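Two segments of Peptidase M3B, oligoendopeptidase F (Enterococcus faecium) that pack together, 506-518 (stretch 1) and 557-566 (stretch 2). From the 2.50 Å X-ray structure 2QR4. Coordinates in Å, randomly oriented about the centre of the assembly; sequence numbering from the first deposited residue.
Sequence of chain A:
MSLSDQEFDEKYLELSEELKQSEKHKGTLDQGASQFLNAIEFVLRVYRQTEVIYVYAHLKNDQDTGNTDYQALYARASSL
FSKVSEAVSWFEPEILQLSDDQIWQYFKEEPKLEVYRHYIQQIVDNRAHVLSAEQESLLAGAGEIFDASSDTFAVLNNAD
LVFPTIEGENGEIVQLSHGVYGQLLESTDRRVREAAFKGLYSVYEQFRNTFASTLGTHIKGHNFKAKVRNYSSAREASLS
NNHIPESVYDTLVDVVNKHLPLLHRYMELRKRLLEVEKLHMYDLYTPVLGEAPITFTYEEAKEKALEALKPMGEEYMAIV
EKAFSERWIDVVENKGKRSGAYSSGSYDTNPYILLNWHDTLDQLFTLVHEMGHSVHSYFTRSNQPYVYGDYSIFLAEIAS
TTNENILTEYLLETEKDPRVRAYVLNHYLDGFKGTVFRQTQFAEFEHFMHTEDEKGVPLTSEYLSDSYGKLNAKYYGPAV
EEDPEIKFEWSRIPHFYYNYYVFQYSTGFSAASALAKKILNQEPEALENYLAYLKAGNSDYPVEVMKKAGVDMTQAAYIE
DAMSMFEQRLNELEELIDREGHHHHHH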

ATOM      1  N   SER A 506      -4.615  -6.514 -27.510  1.00 35.86           N
ATOM      2  CA  SER A 506      -5.057  -7.641 -28.323  1.00 44.86           C
ATOM      3  C   SER A 506      -6.253  -7.324 -29.216  1.00 45.07           C
ATOM      4  O   SER A 506      -6.363  -7.857 -30.322  1.00 47.00           O
ATOM      5  N   THR A 507      -7.165  -6.487 -28.731  1.00 37.41           N
ATOM      6  CA  THR A 507      -8.336  -6.119 -29.528  1.00 35.90           C
ATOM      7  C   THR A 507      -7.891  -5.185 -30.632  1.00 33.65           C
ATOM      8  O   THR A 507      -8.363  -5.273 -31.773  1.00 36.30           O
ATOM      9  N   GLY A 508      -6.952  -4.307 -30.285  1.00 34.00           N
ATOM     10  CA  GLY A 508      -6.393  -3.347 -31.227  1.00 36.71           C
ATOM     11  C   GLY A 508      -5.628  -4.020 -32.343  1.00 38.91           C
ATOM     12  O   GLY A 508      -5.786  -3.668 -33.511  1.00 40.22           O
ATOM     13  N   PHE A 509      -4.800  -4.993 -31.979  1.00 40.43           N
ATOM     14  CA  PHE A 509      -4.029  -5.756 -32.953  1.00 42.35           C
ATOM     15  C   PHE A 509      -4.955  -6.482 -33.924  1.00 44.58           C
ATOM     16  O   PHE A 509      -4.745  -6.461 -35.139  1.00 42.30           O
ATOM     17  N   SER A 510      -5.980  -7.124 -33.376  1.00 35.86           N
ATOM     18  CA  SER A 510      -6.979  -7.804 -34.185  1.00 40.39           C
ATOM     19  C   SER A 510      -7.707  -6.821 -35.090  1.00 45.48           C
ATOM     20  O   SER A 510      -7.927  -7.109 -36.267  1.00 43.54           O
ATOM     21  N   ALA A 511      -8.056  -5.654 -34.554  1.00 42.49           N
ATOM     22  CA  ALA A 511      -8.714  -4.638 -35.369  1.00 45.08           C
ATOM     23  C   ALA A 511      -7.786  -4.224 -36.497  1.00 45.56           C
ATOM     24  O   ALA A 511      -8.190  -4.180 -37.667  1.00 41.49           O
ATOM     25  N   ALA A 512      -6.531  -3.948 -36.164  1.00 36.49           N
ATOM     26  CA  ALA A 512      -5.604  -3.570 -37.206  1.00 40.57           C
ATOM     27  C   ALA A 512      -5.604  -4.654 -38.295  1.00 49.22           C
ATOM     28  O   ALA A 512      -5.685  -4.349 -39.490  1.00 43.95           O
ATOM     29  N   SER A 513      -5.549  -5.916 -37.882  1.00 44.26           N
ATOM     30  CA  SER A 513      -5.558  -7.026 -38.840  1.00 50.60           C
ATOM     31  C   SER A 513      -6.783  -7.038 -39.758  1.00 41.23           C
ATOM     32  O   SER A 513      -6.653  -7.263 -40.957  1.00 43.34           O
ATOM     33  N   ALA A 514      -7.959  -6.788 -39.189  1.00 48.79           N
ATOM     34  CA  ALA A 514      -9.209  -6.702 -39.961  1.00 48.24           C
ATOM     35  C   ALA A 514      -9.220  -5.520 -40.928  1.00 55.57           C
ATOM     36  O   ALA A 514      -9.787  -5.598 -42.025  1.00 68.13           O
ATOM     37  N   LEU A 515      -8.609  -4.419 -40.512  1.00 45.79           N
ATOM     38  CA  LEU A 515      -8.543  -3.232 -41.349  1.00 40.95           C
ATOM     39  C   LEU A 515      -7.566  -3.372 -42.523  1.00 41.56           C
ATOM     40  O   LEU A 515      -7.843  -2.890 -43.613  1.00 43.06           O
ATOM     41  N   ALA A 516      -6.430  -4.026 -42.310  1.00 43.72           N
ATOM     42  CA  ALA A 516      -5.472  -4.233 -43.398  1.00 43.39           C
ATOM     43  C   ALA A 516      -6.037  -5.197 -44.436  1.00 45.25           C
ATOM     44  O   ALA A 516      -5.808  -5.032 -45.644  1.00 42.39           O
ATOM     45  N   LYS A 517      -6.779  -6.195 -43.955  1.00 45.21           N
ATOM     46  CA  LYS A 517      -7.358  -7.216 -44.825  1.00 49.01           C
ATOM     47  C   LYS A 517      -8.481  -6.643 -45.692  1.00 49.75           C
ATOM     48  O   LYS A 517      -8.654  -7.056 -46.832  1.00 61.01           O
ATOM     49  N   LYS A 518      -9.221  -5.674 -45.166  1.00 51.26           N
ATOM     50  CA  LYS A 518     -10.239  -4.990 -45.969  1.00 49.94           C
ATOM     51  C   LYS A 518      -9.602  -4.095 -47.019  1.00 52.08           C
ATOM     52  O   LYS A 518     -10.139  -3.942 -48.126  1.00 40.22           O
ATOM     53  N   ALA A 557     -15.796 -12.483 -35.206  1.00 38.13           N
ATOM     54  CA  ALA A 557     -15.273 -12.634 -36.555  1.00 31.21           C
ATOM     55  C   ALA A 557     -13.921 -11.955 -36.756  1.00 35.70           C
ATOM     56  O   ALA A 557     -13.024 -12.525 -37.362  1.00 48.39           O
ATOM     57  N   TYR A 558     -13.767 -10.743 -36.246  1.00 33.08           N
ATOM     58  CA  TYR A 558     -12.544  -9.997 -36.510  1.00 37.27           C
ATOM     59  C   TYR A 558     -11.344 -10.647 -35.839  1.00 44.62           C
ATOM     60  O   TYR A 558     -10.221 -10.508 -36.322  1.00 41.91           O
ATOM     61  N   ILE A 559     -11.568 -11.365 -34.742  1.00 39.11           N
ATOM     62  CA  ILE A 559     -10.448 -12.054 -34.114  1.00 40.74           C
ATOM     63  C   ILE A 559     -10.237 -13.366 -34.831  1.00 44.76           C
ATOM     64  O   ILE A 559      -9.101 -13.783 -35.076  1.00 44.72           O
ATOM     65  N   GLU A 560     -11.340 -14.004 -35.198  1.00 39.94           N
ATOM     66  CA  GLU A 560     -11.253 -15.229 -35.985  1.00 48.04           C
ATOM     67  C   GLU A 560     -10.518 -15.041 -37.326  1.00 43.26           C
ATOM     68  O   GLU A 560      -9.774 -15.921 -37.742  1.00 40.34           O
ATOM     69  N   ASP A 561     -10.679 -13.884 -37.971  1.00 41.07           N
ATOM     70  CA  ASP A 561      -9.933 -13.589 -39.202  1.00 39.76           C
ATOM     71  C   ASP A 561      -8.421 -13.510 -38.955  1.00 41.98           C
ATOM     72  O   ASP A 561      -7.626 -14.010 -39.748  1.00 44.89           O
ATOM     73  N   ALA A 562      -8.035 -12.879 -37.852  1.00 32.71           N
ATOM     74  CA  ALA A 562      -6.635 -12.764 -37.494  1.00 42.15           C
ATOM     75  C   ALA A 562      -6.072 -14.165 -37.247  1.00 43.87           C
ATOM     76  O   ALA A 562      -5.030 -14.533 -37.796  1.00 42.90           O
HETATM   77  N   MSE A 563      -6.787 -14.941 -36.434  1.00 29.80           N
HETATM   78  CA  MSE A 563      -6.426 -16.321 -36.157  1.00 36.49           C
HETATM   79  C   MSE A 563      -6.225 -17.136 -37.432  1.00 45.44           C
HETATM   80  O   MSE A 563      -5.272 -17.906 -37.546  1.00 46.92           O
ATOM     81  N   SER A 564      -7.115 -16.959 -38.397  1.00 41.20           N
ATOM     82  CA  SER A 564      -7.013 -17.712 -39.628  1.00 43.13           C
ATOM     83  C   SER A 564      -5.704 -17.357 -40.315  1.00 47.80           C
ATOM     84  O   SER A 564      -5.020 -18.221 -40.887  1.00 45.98           O
HETATM   85  N   MSE A 565      -5.351 -16.083 -40.248  1.00 34.03           N
HETATM   86  CA  MSE A 565      -4.119 -15.627 -40.853  1.00 44.53           C
HETATM   87  C   MSE A 565      -2.897 -16.177 -40.117  1.00 43.32           C
HETATM   88  O   MSE A 565      -1.871 -16.461 -40.722  1.00 38.02           O
ATOM     89  N   PHE A 566      -3.002 -16.307 -38.803  1.00 36.48           N
ATOM     90  CA  PHE A 566      -1.889 -16.811 -38.017  1.00 44.85           C
ATOM     91  C   PHE A 566      -1.642 -18.239 -38.449  1.00 43.08           C
ATOM     92  O   PHE A 566      -0.503 -18.635 -38.687  1.00 44.13           O
TER

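No hydrogen bond joins these two helices, although serines and a tyrosine line much of their contact; the one polar link across it is a long salt bridge, Lys517 NZ to Asp561 OD2 at 3.9 Å. The axes cross at 76° and approach to 8.5 Å, and the contact buries 466 Å² in total. Where stretch 1 carries small residues the backbones come close: the CA atoms of Ser510 and Ile559 lie 5.5 Å apart, those of Ala514 and Tyr558 5.8 Å.

Tyr558 (chi1 p, 81°) is the knob, covered over 91 Å² and seated among Thr507, Ser510, Ala511 and Ala514. Its ring edge meets backbone: CE2 is 3.6 Å from Thr507 O, and CD2 is 3.8 Å from Ala511 N. These two backbone atoms are already paired within their own helix, Ala511 N donating to Thr507 O at 2.8 Å. Ser510 CB approaches Tyr558 CE2 obliquely at 3.6 Å, Thr507 CB (chi1 p) lies 3.6 Å from Tyr558 OH, and Ala514 CB rests 4.2 Å from Tyr558 CB.

Ser510 points toward stretch 2, yet its m rotamer turns the hydroxyl back along its own helix, where OG donates to Ser506 O at 3.1 Å. The same OG packs against carbon, 3.8 Å from CG1 of Ile559 (m, t) and 4.3 Å from Ala562 CB. One turn on, Ser513 (t) sets its OG 3.9 Å from both CA and CB of Ala562 and 3.5 Å from CE of Met565, a selenomethionine whose t, t, m chain curls its methyl to the serine.

The CA-to-CB bonds of Lys517 (chi1 t, chi2 between wells at -95°) and Asp561 (m) both point toward the other stretch, and the chain ends form the long salt bridge.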

ATOM      1  CB  SER A 506      -5.394  -8.824 -27.420  1.00 40.62           C
ATOM      2  OG  SER A 506      -4.365  -9.016 -26.476  1.00 46.27           O
ATOM      3  CB  THR A 507      -9.451  -5.442 -28.690  1.00 37.06           C
ATOM      4  OG1 THR A 507      -8.940  -4.268 -28.058  1.00 42.11           O
ATOM      5  CG2 THR A 507      -9.956  -6.381 -27.619  1.00 34.72           C
ATOM      6  CB  PHE A 509      -3.151  -6.774 -32.228  1.00 39.30           C
ATOM      7  CG  PHE A 509      -2.339  -7.648 -33.146  1.00 39.10           C
ATOM      8  CD1 PHE A 509      -0.994  -7.386 -33.365  1.00 42.05           C
ATOM      9  CD2 PHE A 509      -2.918  -8.738 -33.781  1.00 41.97           C
ATOM     10  CE1 PHE A 509      -0.235  -8.194 -34.204  1.00 46.02           C
ATOM     11  CE2 PHE A 509      -2.169  -9.548 -34.623  1.00 40.93           C
ATOM     12  CZ  PHE A 509      -0.826  -9.282 -34.830  1.00 40.26           C
ATOM     13  CB  SER A 510      -7.964  -8.565 -33.296  1.00 41.09           C
ATOM     14  OG  SER A 510      -7.300  -9.648 -32.669  1.00 42.94           O
ATOM     15  CB  ALA A 511      -9.133  -3.436 -34.543  1.00 34.64           C
ATOM     16  CB  ALA A 512      -4.224  -3.347 -36.648  1.00 38.38           C
ATOM     17  CB  SER A 513      -5.416  -8.374 -38.135  1.00 45.87           C
ATOM     18  OG  SER A 513      -5.511  -9.426 -39.082  1.00 56.99           O
ATOM     19  CB  ALA A 514     -10.407  -6.603 -39.023  1.00 42.44           C
ATOM     20  CB  LEU A 515      -8.209  -2.004 -40.501  1.00 35.04           C
ATOM     21  CG  LEU A 515      -9.373  -1.473 -39.669  1.00 37.10           C
ATOM     22  CD1 LEU A 515      -8.905  -0.343 -38.773  1.00 33.80           C
ATOM     23  CD2 LEU A 515     -10.526  -1.006 -40.597  1.00 28.82           C
ATOM     24  CB  ALA A 516      -4.139  -4.747 -42.875  1.00 36.86           C
ATOM     25  CB  LYS A 517      -7.836  -8.418 -44.010  1.00 56.45           C
ATOM     26  CG  LYS A 517      -8.037  -9.703 -44.821  1.00 68.50           C
ATOM     27  CD  LYS A 517      -9.486  -9.873 -45.274  1.00 72.71           C
ATOM     28  CE  LYS A 517     -10.428 -10.015 -44.083  1.00 74.04           C
ATOM     29  NZ  LYS A 517     -11.742 -10.594 -44.470  1.00 73.07           N
ATOM     30  CB  LYS A 518     -11.182  -4.153 -45.096  1.00 47.17           C
ATOM     31  CG  LYS A 518     -12.218  -4.968 -44.357  1.00 47.96           C
ATOM     32  CD  LYS A 518     -13.143  -4.096 -43.525  1.00 57.16           C
ATOM     33  CE  LYS A 518     -14.104  -4.969 -42.719  1.00 65.62           C
ATOM     34  NZ  LYS A 518     -13.380  -6.025 -41.931  1.00 57.26           N
ATOM     35  CB  ALA A 557     -16.285 -12.113 -37.574  1.00 25.40           C
ATOM     36  CB  TYR A 558     -12.667  -8.517 -36.110  1.00 31.50           C
ATOM     37  CG  TYR A 558     -12.463  -8.218 -34.626  1.00 41.74           C
ATOM     38  CD1 TYR A 558     -13.349  -8.699 -33.662  1.00 36.86           C
ATOM     39  CD2 TYR A 558     -11.409  -7.417 -34.198  1.00 31.74           C
ATOM     40  CE1 TYR A 558     -13.178  -8.403 -32.325  1.00 39.65           C
ATOM     41  CE2 TYR A 558     -11.242  -7.107 -32.860  1.00 36.32           C
ATOM     42  CZ  TYR A 558     -12.115  -7.612 -31.927  1.00 40.63           C
ATOM     43  OH  TYR A 558     -11.919  -7.331 -30.586  1.00 43.96           O
ATOM     44  CB  ILE A 559     -10.648 -12.276 -32.605  1.00 44.70           C
ATOM     45  CG1 ILE A 559     -10.813 -10.927 -31.895  1.00 44.99           C
ATOM     46  CG2 ILE A 559      -9.455 -12.990 -32.028  1.00 30.99           C
ATOM     47  CD1 ILE A 559     -11.336 -11.038 -30.488  1.00 47.84           C
ATOM     48  CB  GLU A 560     -12.627 -15.907 -36.120  1.00 48.39           C
ATOM     49  CG  GLU A 560     -12.910 -16.831 -34.912  1.00 56.02           C
ATOM     50  CD  GLU A 560     -14.382 -17.135 -34.674  1.00 68.87           C
ATOM     51  OE1 GLU A 560     -15.234 -16.758 -35.507  1.00 72.95           O
ATOM     52  OE2 GLU A 560     -14.685 -17.772 -33.636  1.00 78.21           O
ATOM     53  CB  ASP A 561     -10.406 -12.284 -39.831  1.00 47.12           C
ATOM     54  CG  ASP A 561     -11.792 -12.392 -40.435  1.00 63.06           C
ATOM     55  OD1 ASP A 561     -12.271 -13.534 -40.654  1.00 52.95           O
ATOM     56  OD2 ASP A 561     -12.398 -11.324 -40.692  1.00 62.72           O
ATOM     57  CB  ALA A 562      -6.478 -11.889 -36.252  1.00 36.95           C
HETATM   58  CB  MSE A 563      -7.483 -16.980 -35.282  1.00 37.57           C
HETATM   59  CG  MSE A 563      -7.538 -16.445 -33.866  1.00 39.24           C
HETATM   60 SE   MSE A 563      -5.854 -16.663 -32.878  1.00 60.89          SE
HETATM   61  CE  MSE A 563      -6.422 -15.809 -31.210  1.00 43.22           C
ATOM     62  CB  SER A 564      -8.199 -17.437 -40.551  1.00 32.70           C
ATOM     63  OG  SER A 564      -7.944 -17.982 -41.846  1.00 42.57           O
HETATM   64  CB  MSE A 565      -4.070 -14.115 -40.835  1.00 30.42           C
HETATM   65  CG  MSE A 565      -2.855 -13.541 -41.554  1.00 65.75           C
HETATM   66 SE   MSE A 565      -2.928 -11.587 -41.694  1.00 90.46          SE
HETATM   67  CE  MSE A 565      -4.876 -11.368 -41.953  1.00 75.33           C
ATOM     68  CB  PHE A 566      -2.218 -16.744 -36.528  1.00 42.38           C
ATOM     69  CG  PHE A 566      -1.121 -17.229 -35.632  1.00 41.88           C
ATOM     70  CD1 PHE A 566      -0.212 -16.338 -35.084  1.00 36.66           C
ATOM     71  CD2 PHE A 566      -1.022 -18.571 -35.299  1.00 45.65           C
ATOM     72  CE1 PHE A 566       0.788 -16.777 -34.229  1.00 45.31           C
ATOM     73  CE2 PHE A 566      -0.014 -19.023 -34.451  1.00 40.77           C
ATOM     74  CZ  PHE A 566       0.888 -18.128 -33.914  1.00 37.39           C
TER